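PDB 4TN5: PTS system fructose-like EIIB component 3 from Escherichia coli K12, which probably accepts a phosphoryl group from its EIIA partner on a cysteine and passes it to fructose as the sugar is taken up through EIIC. Local coordinates for residues A[2-6]-A[53-57]; A[30-34]-A[95-99]; A[75-81]-A[104-110]. One frame throughout, in Å; residues are numbered along the deposited sequence.

Interaction 1. Residues A[2-6]-A[53-57]; sequences AYLVA and DIRRA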
ATOM      1  N   ALA A   2      13.732  -9.366 -14.554  1.00 73.53           N
ATOM      2  CA  ALA A   2      12.761  -9.118 -13.497  1.00 61.47           C
ATOM      3  C   ALA A   2      11.487  -9.902 -13.785  1.00 53.82           C
ATOM      4  O   ALA A   2      11.156 -10.154 -14.943  1.00 49.00           O
ATOM      5  CB  ALA A   2      12.460  -7.633 -13.389  1.00 58.03           C
ATOM      6  N   TYR A   3      10.775 -10.290 -12.732  1.00 49.96           N
ATOM      7  CA  TYR A   3       9.588 -11.123 -12.898  1.00 50.85           C
ATOM      8  C   TYR A   3       8.330 -10.495 -12.303  1.00 52.73           C
ATOM      9  O   TYR A   3       8.274 -10.184 -11.114  1.00 48.81           O
ATOM     10  CB  TYR A   3       9.822 -12.516 -12.313  1.00 56.23           C
ATOM     11  CG  TYR A   3       8.634 -13.435 -12.453  1.00 56.11           C
ATOM     12  CD1 TYR A   3       8.096 -13.722 -13.700  1.00 52.13           C
ATOM     13  CD2 TYR A   3       8.049 -14.019 -11.338  1.00 66.44           C
ATOM     14  CE1 TYR A   3       7.009 -14.562 -13.834  1.00 50.65           C
ATOM     15  CE2 TYR A   3       6.962 -14.861 -11.461  1.00 70.46           C
ATOM     16  CZ  TYR A   3       6.445 -15.128 -12.711  1.00 57.87           C
ATOM     17  OH  TYR A   3       5.361 -15.967 -12.837  1.00 61.34           O
ATOM     18  N   LEU A   4       7.317 -10.331 -13.148  1.00 54.24           N
ATOM     19  CA  LEU A   4       6.082  -9.655 -12.777  1.00 46.51           C
ATOM     20  C   LEU A   4       4.899 -10.616 -12.809  1.00 44.03           C
ATOM     21  O   LEU A   4       4.767 -11.411 -13.734  1.00 49.33           O
ATOM     22  CB  LEU A   4       5.829  -8.499 -13.751  1.00 43.32           C
ATOM     23  CG  LEU A   4       4.527  -7.699 -13.664  1.00 50.22           C
ATOM     24  CD1 LEU A   4       4.661  -6.538 -12.696  1.00 55.75           C
ATOM     25  CD2 LEU A   4       4.116  -7.207 -15.042  1.00 46.91           C
ATOM     26  N   VAL A   5       4.044 -10.556 -11.793  1.00 36.38           N
ATOM     27  CA  VAL A   5       2.765 -11.256 -11.851  1.00 34.47           C
ATOM     28  C   VAL A   5       1.651 -10.225 -11.965  1.00 35.35           C
ATOM     29  O   VAL A   5       1.770  -9.116 -11.445  1.00 36.51           O
ATOM     30  CB  VAL A   5       2.525 -12.175 -10.633  1.00 40.72           C
ATOM     31  CG1 VAL A   5       3.542 -13.308 -10.613  1.00 40.18           C
ATOM     32  CG2 VAL A   5       2.568 -11.381  -9.339  1.00 45.73           C
ATOM     33  N   ALA A   6       0.575 -10.578 -12.655  1.00 39.30           N
ATOM     34  CA  ALA A   6      -0.475  -9.606 -12.920  1.00 29.15           C
ATOM     35  C   ALA A   6      -1.875 -10.196 -12.862  1.00 28.78           C
ATOM     36  O   ALA A   6      -2.084 -11.375 -13.147  1.00 32.97           O
ATOM     37  CB  ALA A   6      -0.243  -8.943 -14.261  1.00 19.47           C
ATOM     38  N   ASP A  53       4.817 -18.536  -7.776  1.00 83.98           N
ATOM     39  CA  ASP A  53       4.998 -17.461  -8.747  1.00 75.66           C
ATOM     40  C   ASP A  53       4.878 -16.110  -8.054  1.00 64.32           C
ATOM     41  O   ASP A  53       5.654 -15.192  -8.318  1.00 58.69           O
ATOM     42  CB  ASP A  53       3.930 -17.544  -9.839  1.00 76.49           C
ATOM     43  CG  ASP A  53       4.197 -18.641 -10.844  1.00 84.27           C
ATOM     44  OD1 ASP A  53       5.370 -19.041 -11.003  1.00 81.68           O
ATOM     45  OD2 ASP A  53       3.222 -19.114 -11.463  1.00 87.65           O
ATOM     46  N   ILE A  54       3.884 -15.992  -7.179  1.00 51.89           N
ATOM     47  CA  ILE A  54       3.600 -14.742  -6.480  1.00 57.01           C
ATOM     48  C   ILE A  54       4.681 -14.432  -5.444  1.00 62.47           C
ATOM     49  O   ILE A  54       5.024 -13.271  -5.212  1.00 65.48           O
ATOM     50  CB  ILE A  54       2.213 -14.795  -5.793  1.00 58.14           C
ATOM     51  CG1 ILE A  54       1.117 -15.045  -6.830  1.00 47.77           C
ATOM     52  CG2 ILE A  54       1.928 -13.510  -5.027  1.00 64.88           C
ATOM     53  CD1 ILE A  54      -0.281 -15.080  -6.250  1.00 55.43           C
ATOM     54  N   ARG A  55       5.227 -15.483  -4.841  1.00 64.70           N
ATOM     55  CA  ARG A  55       6.219 -15.340  -3.777  1.00 70.89           C
ATOM     56  C   ARG A  55       7.636 -15.105  -4.316  1.00 63.55           C
ATOM     57  O   ARG A  55       8.524 -14.659  -3.586  1.00 68.52           O
ATOM     58  CB  ARG A  55       6.155 -16.557  -2.839  1.00 77.81           C
ATOM     59  CG  ARG A  55       4.875 -16.724  -2.023  1.00 80.90           C
ATOM     60  CD  ARG A  55       4.971 -17.920  -1.086  1.00 92.74           C
ATOM     61  NE  ARG A  55       3.745 -18.107  -0.316  1.00 99.79           N
ATOM     62  CZ  ARG A  55       3.457 -17.448   0.803  1.00107.32           C
ATOM     63  NH1 ARG A  55       4.309 -16.559   1.294  1.00106.36           N
ATOM     64  NH2 ARG A  55       2.311 -17.680   1.429  1.00113.65           N
ATOM     65  N   ARG A  56       7.847 -15.380  -5.598  1.00 61.07           N
ATOM     66  CA  ARG A  56       9.151 -15.131  -6.204  1.00 62.31           C
ATOM     67  C   ARG A  56       9.086 -13.986  -7.206  1.00 69.88           C
ATOM     68  O   ARG A  56      10.092 -13.627  -7.820  1.00 75.07           O
ATOM     69  CB  ARG A  56       9.686 -16.389  -6.881  1.00 58.41           C
ATOM     70  CG  ARG A  56       8.998 -16.708  -8.184  1.00 64.62           C
ATOM     71  CD  ARG A  56       9.483 -18.020  -8.755  1.00 68.82           C
ATOM     72  NE  ARG A  56       8.734 -18.376  -9.952  1.00 71.43           N
ATOM     73  CZ  ARG A  56       9.006 -17.908 -11.165  1.00 68.21           C
ATOM     74  NH1 ARG A  56      10.014 -17.064 -11.337  1.00 64.38           N
ATOM     75  NH2 ARG A  56       8.272 -18.281 -12.203  1.00 62.86           N
ATOM     76  N   ALA A  57       7.896 -13.421  -7.377  1.00 63.77           N
ATOM     77  CA  ALA A  57       7.728 -12.249  -8.224  1.00 51.54           C
ATOM     78  C   ALA A  57       8.347 -11.042  -7.534  1.00 58.89           C
ATOM     79  O   ALA A  57       8.255 -10.900  -6.315  1.00 59.89           O
ATOM     80  CB  ALA A  57       6.258 -12.001  -8.506  1.00 43.96           C
TER
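This is a helix-on-sheet contact in an α/β fold, where segment 53-57, on helix 51-56, lies against the first part of strand 3-9. Y3 and V5 both point their CA-to-CB bonds toward 53-57, while L4 points away, to the sheet face on which helix 18-30 packs. Y3 and A57 have the nearest CA atoms, 5.2 Å apart. Y3, with chi1 in the t well, supplies much of the interface. The guanidinium of R56 lies flat on one face of the Y3 ring, centres 4.2 Å apart and planes at 4°, an off-centre cation-pi stack in which R56 CZ sits 29° off the ring normal. D53 O meets the ring at its edge, 3.4 Å from Y3 CE2. The same arginine forms a salt bridge within segment 53-57, R56 NH2 to D53 OD1 at 3.2 Å, so its guanidinium both stacks on Y3 and pairs with D53. Beneath this polar layer A57 CB fills the gap between the two strand residues, 3.9 Å from Y3 CD2 and 3.7 Å from V5 CG1, and V5 CG1 also lies 3.6 Å from D53 O. The hydroxyl of Y3 is hydrogen-bonded to S36 on the adjoining strand. The chemistry is thus graded: apolar methyl contacts next to the sheet, and at the solvent side a tyrosine ring covered on one face by an arginine whose charge is paired with D53.

Interaction 2. Residues A[30-34]-A[95-99]; sequences LEKWG and MSAVR
Oppositely charged E31 and R99 (chi1 -145° and -149°, both between wells) face each other without closing a salt bridge: E31 OE2 stays 4.1 Å from R99 NE. Segment 30-34 leaves helix 18-30 through a Schellman motif whose C-prime residue, K32, has phi/psi 63/42; W33 then turns extended (-98/134) and leads into strand 34-41. Segment 95-99 is helical throughout, within helix 92-103. The nearest CA atoms, those of E31 and M95, are 9.7 Å apart, so side chains bridge the gap. W33 (chi1 -77°, chi2 -7°) contributes most buried area, the six-membered part of its indole foremost. W33 CZ3 lies 3.8 Å from V98 CG1 and 4.5 Å from M95 CB; at the ring edge W33 CH2 is 3.9 Å from M95 O and W33 CZ2 is 3.9 Å from R99 CG. M95 is a selenomethionine with chi1 p, chi2 t and chi3 p; its CA-to-CB bond points toward 30-34, and SE lies 3.8 Å from E31 OE1. V98 (chi1 t) also rests on V59 and L61 of the sheet. The arrangement is that of an α/β sandwich, in which a Schellman-capped helix end and a second helix meet through side chains on one sheet face.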
ATOM      1  N   LEU A  30       9.001  -6.514 -24.208  1.00 46.98           N
ATOM      2  CA  LEU A  30       9.781  -5.395 -24.727  1.00 49.67           C
ATOM      3  C   LEU A  30      10.808  -4.941 -23.693  1.00 67.23           C
ATOM      4  O   LEU A  30      11.900  -4.499 -24.043  1.00 78.50           O
ATOM      5  CB  LEU A  30       8.887  -4.213 -25.116  1.00 48.87           C
ATOM      6  CG  LEU A  30       8.046  -4.319 -26.392  1.00 60.11           C
ATOM      7  CD1 LEU A  30       7.429  -2.970 -26.755  1.00 60.80           C
ATOM      8  CD2 LEU A  30       8.853  -4.874 -27.549  1.00 65.90           C
ATOM      9  N   GLU A  31      10.444  -5.047 -22.419  1.00 74.08           N
ATOM     10  CA  GLU A  31      11.336  -4.674 -21.327  1.00 75.27           C
ATOM     11  C   GLU A  31      12.069  -5.896 -20.812  1.00 70.17           C
ATOM     12  O   GLU A  31      12.898  -5.808 -19.903  1.00 65.08           O
ATOM     13  CB  GLU A  31      10.548  -4.033 -20.193  1.00 79.16           C
ATOM     14  CG  GLU A  31      11.300  -2.933 -19.484  1.00 88.17           C
ATOM     15  CD  GLU A  31      10.375  -1.876 -18.941  1.00 92.71           C
ATOM     16  OE1 GLU A  31       9.285  -2.237 -18.451  1.00 97.63           O
ATOM     17  OE2 GLU A  31      10.731  -0.684 -19.023  1.00 91.70           O
ATOM     18  N   LYS A  32      11.734  -7.034 -21.407  1.00 73.39           N
ATOM     19  CA  LYS A  32      12.348  -8.308 -21.077  1.00 70.96           C
ATOM     20  C   LYS A  32      12.095  -8.714 -19.650  1.00 71.76           C
ATOM     21  O   LYS A  32      12.981  -9.197 -18.941  1.00 72.33           O
ATOM     22  CB  LYS A  32      13.824  -8.307 -21.408  1.00 78.19           C
ATOM     23  CG  LYS A  32      14.001  -8.727 -22.821  1.00 89.25           C
ATOM     24  CD  LYS A  32      13.631  -7.688 -23.855  1.00 92.37           C
ATOM     25  CE  LYS A  32      13.574  -8.366 -25.207  1.00 92.82           C
ATOM     26  NZ  LYS A  32      13.445  -7.431 -26.351  1.00 88.02           N
ATOM     27  N   TRP A  33      10.855  -8.493 -19.248  1.00 59.69           N
ATOM     28  CA  TRP A  33      10.372  -8.913 -17.959  1.00 44.49           C
ATOM     29  C   TRP A  33       9.629 -10.224 -18.133  1.00 42.83           C
ATOM     30  O   TRP A  33       8.831 -10.369 -19.058  1.00 50.77           O
ATOM     31  CB  TRP A  33       9.420  -7.860 -17.407  1.00 47.67           C
ATOM     32  CG  TRP A  33      10.093  -6.648 -16.858  1.00 48.70           C
ATOM     33  CD1 TRP A  33      11.431  -6.456 -16.680  1.00 54.07           C
ATOM     34  CD2 TRP A  33       9.452  -5.456 -16.403  1.00 47.23           C
ATOM     35  NE1 TRP A  33      11.662  -5.213 -16.143  1.00 57.88           N
ATOM     36  CE2 TRP A  33      10.459  -4.580 -15.963  1.00 51.82           C
ATOM     37  CE3 TRP A  33       8.117  -5.047 -16.326  1.00 44.82           C
ATOM     38  CZ2 TRP A  33      10.176  -3.315 -15.452  1.00 54.44           C
ATOM     39  CZ3 TRP A  33       7.838  -3.794 -15.821  1.00 48.65           C
ATOM     40  CH2 TRP A  33       8.861  -2.942 -15.390  1.00 53.88           C
ATOM     41  N   GLY A  34       9.902 -11.186 -17.259  1.00 44.57           N
ATOM     42  CA  GLY A  34       9.097 -12.389 -17.203  1.00 47.28           C
ATOM     43  C   GLY A  34       7.748 -11.999 -16.637  1.00 47.28           C
ATOM     44  O   GLY A  34       7.668 -11.100 -15.799  1.00 50.14           O
HETATM   45  N   MSE A  95       3.879   1.209 -16.027  1.00 74.88           N
HETATM   46  CA  MSE A  95       5.072   0.374 -15.883  1.00 80.08           C
HETATM   47  C   MSE A  95       6.242   1.131 -15.253  1.00 75.52           C
HETATM   48  O   MSE A  95       7.138   0.517 -14.676  1.00 79.52           O
HETATM   49  CB  MSE A  95       5.527  -0.232 -17.212  1.00 82.48           C
HETATM   50  CG  MSE A  95       6.285   0.722 -18.106  1.00 89.12           C
HETATM   51 SE   MSE A  95       6.517  -0.001 -19.891  1.00 99.38          SE
HETATM   52  CE  MSE A  95       4.813   0.582 -20.632  1.00 98.51           C
ATOM     53  N   SER A  96       6.246   2.457 -15.369  1.00 72.63           N
ATOM     54  CA  SER A  96       7.308   3.253 -14.752  1.00 79.98           C
ATOM     55  C   SER A  96       7.000   3.389 -13.271  1.00 80.60           C
ATOM     56  O   SER A  96       7.896   3.538 -12.450  1.00 89.88           O
ATOM     57  CB  SER A  96       7.442   4.632 -15.397  1.00 81.82           C
ATOM     58  OG  SER A  96       8.217   5.496 -14.581  1.00 84.88           O
ATOM     59  N   ALA A  97       5.716   3.342 -12.936  1.00 62.13           N
ATOM     60  CA  ALA A  97       5.303   3.230 -11.548  1.00 58.17           C
ATOM     61  C   ALA A  97       5.755   1.870 -11.038  1.00 63.90           C
ATOM     62  O   ALA A  97       6.310   1.756  -9.948  1.00 73.77           O
ATOM     63  CB  ALA A  97       3.796   3.367 -11.430  1.00 52.31           C
ATOM     64  N   VAL A  98       5.524   0.847 -11.857  1.00 59.60           N
ATOM     65  CA  VAL A  98       5.969  -0.511 -11.561  1.00 51.14           C
ATOM     66  C   VAL A  98       7.480  -0.573 -11.351  1.00 45.35           C
ATOM     67  O   VAL A  98       7.967  -1.292 -10.480  1.00 50.23           O
ATOM     68  CB  VAL A  98       5.557  -1.502 -12.682  1.00 40.74           C
ATOM     69  CG1 VAL A  98       6.269  -2.835 -12.520  1.00 41.97           C
ATOM     70  CG2 VAL A  98       4.048  -1.705 -12.687  1.00 33.09           C
ATOM     71  N   ARG A  99       8.223   0.202 -12.133  1.00 43.02           N
ATOM     72  CA  ARG A  99       9.678   0.128 -12.086  1.00 50.85           C
ATOM     73  C   ARG A  99      10.225   0.903 -10.887  1.00 57.22           C
ATOM     74  O   ARG A  99      11.310   0.608 -10.391  1.00 70.06           O
ATOM     75  CB  ARG A  99      10.286   0.607 -13.406  1.00 57.48           C
ATOM     76  CG  ARG A  99      11.596  -0.083 -13.767  1.00 66.08           C
ATOM     77  CD  ARG A  99      12.034   0.246 -15.192  1.00 86.49           C
ATOM     78  NE  ARG A  99      13.134  -0.604 -15.646  1.00103.88           N
ATOM     79  CZ  ARG A  99      14.403  -0.440 -15.285  1.00114.87           C
ATOM     80  NH1 ARG A  99      14.734   0.541 -14.456  1.00117.05           N
ATOM     81  NH2 ARG A  99      15.340  -1.256 -15.748  1.00117.92           N
TER

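Interaction 3. Residues A[75-81]-A[104-110]; sequences EHCRYVQ and APQQTHL
Strands 79-81 and 108-110 run parallel, their axes 4.8 Å apart at 17°, with Y79 bridged to H109 and V80 to L110 (CA to CA 4.6 Å). Both backbone groups of L110 are satisfied by strand 79-82: L110 N donates to Y79 O (2.8 Å) and L110 O accepts from Q81 N (2.7 Å), while Y79 N reaches T108 O only weakly (3.3 Å). The V80 backbone bonds the other way, to A60 and L62. Y79 (chi1 72°) and H109 (chi1 -65°) stack face to face, centroids 4.0 Å apart and planes at 30°; a nickel ion lies about 3 Å from the H109 side chain. The R78 guanidinium turns to A104 O (R78 NH1 2.5 Å, very short), although crowding makes these positions uncertain. T108 OG1 is hydrogen-bonded to T108 OG1 of the second subunit, where H109 joins an antiparallel ladder. This is a parallel β-α-β crossover whose connection includes helix 92-103, packed on V80 and L110 through V101, with its edge strand at a dimer interface.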
ATOM      1  N   GLU A  75      -0.800  -9.220  -0.308  1.00 64.51           N
ATOM      2  CA  GLU A  75      -0.586  -8.315   0.823  1.00 57.10           C
ATOM      3  C   GLU A  75       0.892  -8.157   1.186  1.00 55.36           C
ATOM      4  O   GLU A  75       1.296  -7.125   1.722  1.00 69.07           O
ATOM      5  CB  GLU A  75      -1.416  -8.731   2.045  1.00 63.34           C
ATOM      6  CG  GLU A  75      -0.873  -9.919   2.826  1.00 80.95           C
ATOM      7  CD  GLU A  75      -1.914 -10.532   3.746  1.00 91.33           C
ATOM      8  OE1 GLU A  75      -2.602  -9.771   4.460  1.00 99.83           O
ATOM      9  OE2 GLU A  75      -2.047 -11.774   3.754  1.00 86.93           O
ATOM     10  N   HIS A  76       1.697  -9.170   0.878  1.00 53.85           N
ATOM     11  CA  HIS A  76       3.130  -9.111   1.156  1.00 56.72           C
ATOM     12  C   HIS A  76       3.966  -8.942  -0.108  1.00 54.77           C
ATOM     13  O   HIS A  76       5.123  -9.363  -0.159  1.00 57.97           O
ATOM     14  CB  HIS A  76       3.590 -10.351   1.924  1.00 65.35           C
ATOM     15  CG  HIS A  76       2.999 -10.462   3.294  1.00 75.57           C
ATOM     16  ND1 HIS A  76       3.257  -9.545   4.289  1.00 80.69           N
ATOM     17  CD2 HIS A  76       2.173 -11.387   3.837  1.00 74.64           C
ATOM     18  CE1 HIS A  76       2.608  -9.895   5.385  1.00 83.11           C
ATOM     19  NE2 HIS A  76       1.944 -11.010   5.138  1.00 82.53           N
ATOM     20  N   CYS A  77       3.381  -8.317  -1.122  1.00 43.46           N
ATOM     21  CA  CYS A  77       4.091  -8.073  -2.367  1.00 40.32           C
ATOM     22  C   CYS A  77       4.249  -6.582  -2.620  1.00 31.73           C
ATOM     23  O   CYS A  77       3.405  -5.782  -2.220  1.00 40.96           O
ATOM     24  CB  CYS A  77       3.343  -8.704  -3.546  1.00 50.82           C
ATOM     25  SG  CYS A  77       2.853 -10.425  -3.300  1.00118.94           S
ATOM     26  N   ARG A  78       5.345  -6.213  -3.270  1.00 29.41           N
ATOM     27  CA  ARG A  78       5.440  -4.899  -3.874  1.00 37.36           C
ATOM     28  C   ARG A  78       4.440  -4.924  -5.011  1.00 42.90           C
ATOM     29  O   ARG A  78       4.474  -5.838  -5.833  1.00 45.47           O
ATOM     30  CB  ARG A  78       6.829  -4.686  -4.464  1.00 40.20           C
ATOM     31  CG  ARG A  78       7.972  -4.704  -3.476  1.00 48.05           C
ATOM     32  CD  ARG A  78       9.288  -4.675  -4.230  1.00 55.79           C
ATOM     33  NE  ARG A  78      10.418  -4.368  -3.363  1.00 66.73           N
ATOM     34  CZ  ARG A  78      10.882  -3.141  -3.160  1.00 79.27           C
ATOM     35  NH1 ARG A  78      10.306  -2.105  -3.754  1.00 88.87           N
ATOM     36  NH2 ARG A  78      11.915  -2.946  -2.354  1.00 82.09           N
ATOM     37  N   TYR A  79       3.537  -3.952  -5.068  1.00 41.30           N
ATOM     38  CA  TYR A  79       2.615  -3.912  -6.198  1.00 38.03           C
ATOM     39  C   TYR A  79       2.082  -2.537  -6.581  1.00 45.17           C
ATOM     40  O   TYR A  79       2.071  -1.603  -5.779  1.00 44.07           O
ATOM     41  CB  TYR A  79       1.466  -4.923  -6.032  1.00 38.90           C
ATOM     42  CG  TYR A  79       0.420  -4.587  -4.990  1.00 38.95           C
ATOM     43  CD1 TYR A  79      -0.606  -3.690  -5.268  1.00 47.97           C
ATOM     44  CD2 TYR A  79       0.431  -5.201  -3.745  1.00 46.76           C
ATOM     45  CE1 TYR A  79      -1.571  -3.393  -4.325  1.00 41.97           C
ATOM     46  CE2 TYR A  79      -0.533  -4.912  -2.797  1.00 46.81           C
ATOM     47  CZ  TYR A  79      -1.531  -4.006  -3.092  1.00 45.75           C
ATOM     48  OH  TYR A  79      -2.492  -3.715  -2.152  1.00 47.77           O
ATOM     49  N   VAL A  80       1.656  -2.438  -7.835  1.00 33.06           N
ATOM     50  CA  VAL A  80       0.975  -1.264  -8.348  1.00 34.52           C
ATOM     51  C   VAL A  80      -0.447  -1.668  -8.708  1.00 36.74           C
ATOM     52  O   VAL A  80      -0.659  -2.685  -9.366  1.00 47.72           O
ATOM     53  CB  VAL A  80       1.667  -0.721  -9.611  1.00 34.05           C
ATOM     54  CG1 VAL A  80       0.914   0.482 -10.159  1.00 28.78           C
ATOM     55  CG2 VAL A  80       3.108  -0.360  -9.310  1.00 29.65           C
ATOM     56  N   GLN A  81      -1.421  -0.884  -8.264  1.00 43.89           N
ATOM     57  CA  GLN A  81      -2.813  -1.161  -8.591  1.00 45.31           C
ATOM     58  C   GLN A  81      -3.449   0.003  -9.340  1.00 50.35           C
ATOM     59  O   GLN A  81      -3.255   1.165  -8.984  1.00 53.00           O
ATOM     60  CB  GLN A  81      -3.618  -1.486  -7.331  1.00 43.80           C
ATOM     61  CG  GLN A  81      -5.091  -1.757  -7.600  1.00 62.68           C
ATOM     62  CD  GLN A  81      -5.811  -2.341  -6.403  1.00 78.88           C
ATOM     63  OE1 GLN A  81      -5.189  -2.907  -5.504  1.00 88.35           O
ATOM     64  NE2 GLN A  81      -7.133  -2.208  -6.384  1.00 83.38           N
ATOM     65  N   ALA A 104      12.419   1.122  -5.622  1.00 82.08           N
ATOM     66  CA  ALA A 104      12.336   1.632  -4.250  1.00 89.00           C
ATOM     67  C   ALA A 104      12.666   0.567  -3.200  1.00 89.36           C
ATOM     68  O   ALA A 104      12.207  -0.567  -3.298  1.00 78.59           O
ATOM     69  CB  ALA A 104      10.965   2.254  -4.000  1.00 92.56           C
ATOM     70  N   PRO A 105      13.445   0.948  -2.194  1.00106.66           N
ATOM     71  CA  PRO A 105      13.917   0.007  -1.170  1.00104.00           C
ATOM     72  C   PRO A 105      12.838  -0.876  -0.534  1.00100.22           C
ATOM     73  O   PRO A 105      13.021  -2.092  -0.466  1.00101.37           O
ATOM     74  CB  PRO A 105      14.525   0.930  -0.110  1.00106.53           C
ATOM     75  CG  PRO A 105      14.960   2.134  -0.873  1.00105.99           C
ATOM     76  CD  PRO A 105      13.944   2.315  -1.966  1.00100.35           C
ATOM     77  N   GLN A 106      11.747  -0.280  -0.063  1.00103.52           N
ATOM     78  CA  GLN A 106      10.763  -1.007   0.741  1.00112.64           C
ATOM     79  C   GLN A 106       9.567  -1.584  -0.022  1.00104.15           C
ATOM     80  O   GLN A 106       9.313  -1.232  -1.175  1.00107.01           O
ATOM     81  CB  GLN A 106      10.263  -0.123   1.889  1.00112.78           C
ATOM     82  CG  GLN A 106      11.294   0.867   2.403  1.00116.93           C
ATOM     83  CD  GLN A 106      11.553   1.999   1.429  1.00119.43           C
ATOM     84  OE1 GLN A 106      11.167   1.929   0.262  1.00116.73           O
ATOM     85  NE2 GLN A 106      12.210   3.051   1.904  1.00121.55           N
ATOM     86  N   GLN A 107       8.840  -2.474   0.650  1.00 94.96           N
ATOM     87  CA  GLN A 107       7.627  -3.086   0.122  1.00 80.55           C
ATOM     88  C   GLN A 107       6.589  -1.969   0.093  1.00 71.35           C
ATOM     89  O   GLN A 107       5.938  -1.689   1.100  1.00 82.32           O
ATOM     90  CB  GLN A 107       7.203  -4.273   0.989  1.00 70.84           C
ATOM     91  CG  GLN A 107       5.801  -4.783   0.701  1.00 68.46           C
ATOM     92  CD  GLN A 107       5.365  -5.866   1.667  1.00 74.97           C
ATOM     93  OE1 GLN A 107       6.171  -6.691   2.097  1.00 83.17           O
ATOM     94  NE2 GLN A 107       4.083  -5.872   2.012  1.00 77.63           N
ATOM     95  N   THR A 108       6.443  -1.334  -1.064  1.00 60.46           N
ATOM     96  CA  THR A 108       5.489  -0.244  -1.227  1.00 58.76           C
ATOM     97  C   THR A 108       4.321  -0.774  -2.056  1.00 58.03           C
ATOM     98  O   THR A 108       4.509  -1.523  -3.016  1.00 64.11           O
ATOM     99  CB  THR A 108       6.038   1.032  -1.896  1.00 55.90           C
ATOM    100  OG1 THR A 108       4.950   1.800  -2.424  1.00 60.59           O
ATOM    101  CG2 THR A 108       6.992   0.676  -3.024  1.00 61.11           C
ATOM    102  N   HIS A 109       3.114  -0.381  -1.660  1.00 53.44           N
ATOM    103  CA  HIS A 109       1.927  -0.563  -2.481  1.00 45.41           C
ATOM    104  C   HIS A 109       1.641   0.776  -3.138  1.00 51.35           C
ATOM    105  O   HIS A 109       1.699   1.814  -2.483  1.00 49.90           O
ATOM    106  CB  HIS A 109       0.726  -0.964  -1.626  1.00 42.22           C
ATOM    107  CG  HIS A 109       0.868  -2.296  -0.959  1.00 46.99           C
ATOM    108  ND1 HIS A 109      -0.075  -2.791  -0.084  1.00 47.81           N
ATOM    109  CD2 HIS A 109       1.837  -3.238  -1.039  1.00 57.66           C
ATOM    110  CE1 HIS A 109       0.306  -3.978   0.348  1.00 56.93           C
ATOM    111  NE2 HIS A 109       1.464  -4.275  -0.217  1.00 53.58           N
ATOM    112  N   LEU A 110       1.338   0.762  -4.429  1.00 52.17           N
ATOM    113  CA  LEU A 110       1.068   2.004  -5.137  1.00 41.84           C
ATOM    114  C   LEU A 110      -0.286   1.943  -5.822  1.00 47.77           C
ATOM    115  O   LEU A 110      -0.511   1.114  -6.703  1.00 52.37           O
ATOM    116  CB  LEU A 110       2.174   2.295  -6.157  1.00 45.49           C
ATOM    117  CG  LEU A 110       2.526   3.755  -6.467  1.00 52.22           C
ATOM    118  CD1 LEU A 110       3.735   3.811  -7.389  1.00 49.68           C
ATOM    119  CD2 LEU A 110       1.354   4.515  -7.078  1.00 60.38           C
TER

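How the interactions relate
All three contacts meet around one mixed sheet. Interactions 1 and 2, centres 12 Å apart, join through strand pairing: A2 O to G34 N and L4 N to G34 O, both 2.8 Å and probable hydrogen bonds, with A2 CB against W33 CD1 at 3.6 Å. Helix 92-103 links interactions 2 and 3, V98 CA 3.6 Å from V80 CG2 and A97 CB 4.1 Å from L110 CD1. On the side of helix 51-56, I54 CG2 packs on C77 SG at 3.7 Å, connecting interactions 1 and 3. All lie away from C10, the probable phosphocysteine, although strand 3-9 leads into it; a nickel ion lies about 3 Å from the H109 side chain in interaction 3.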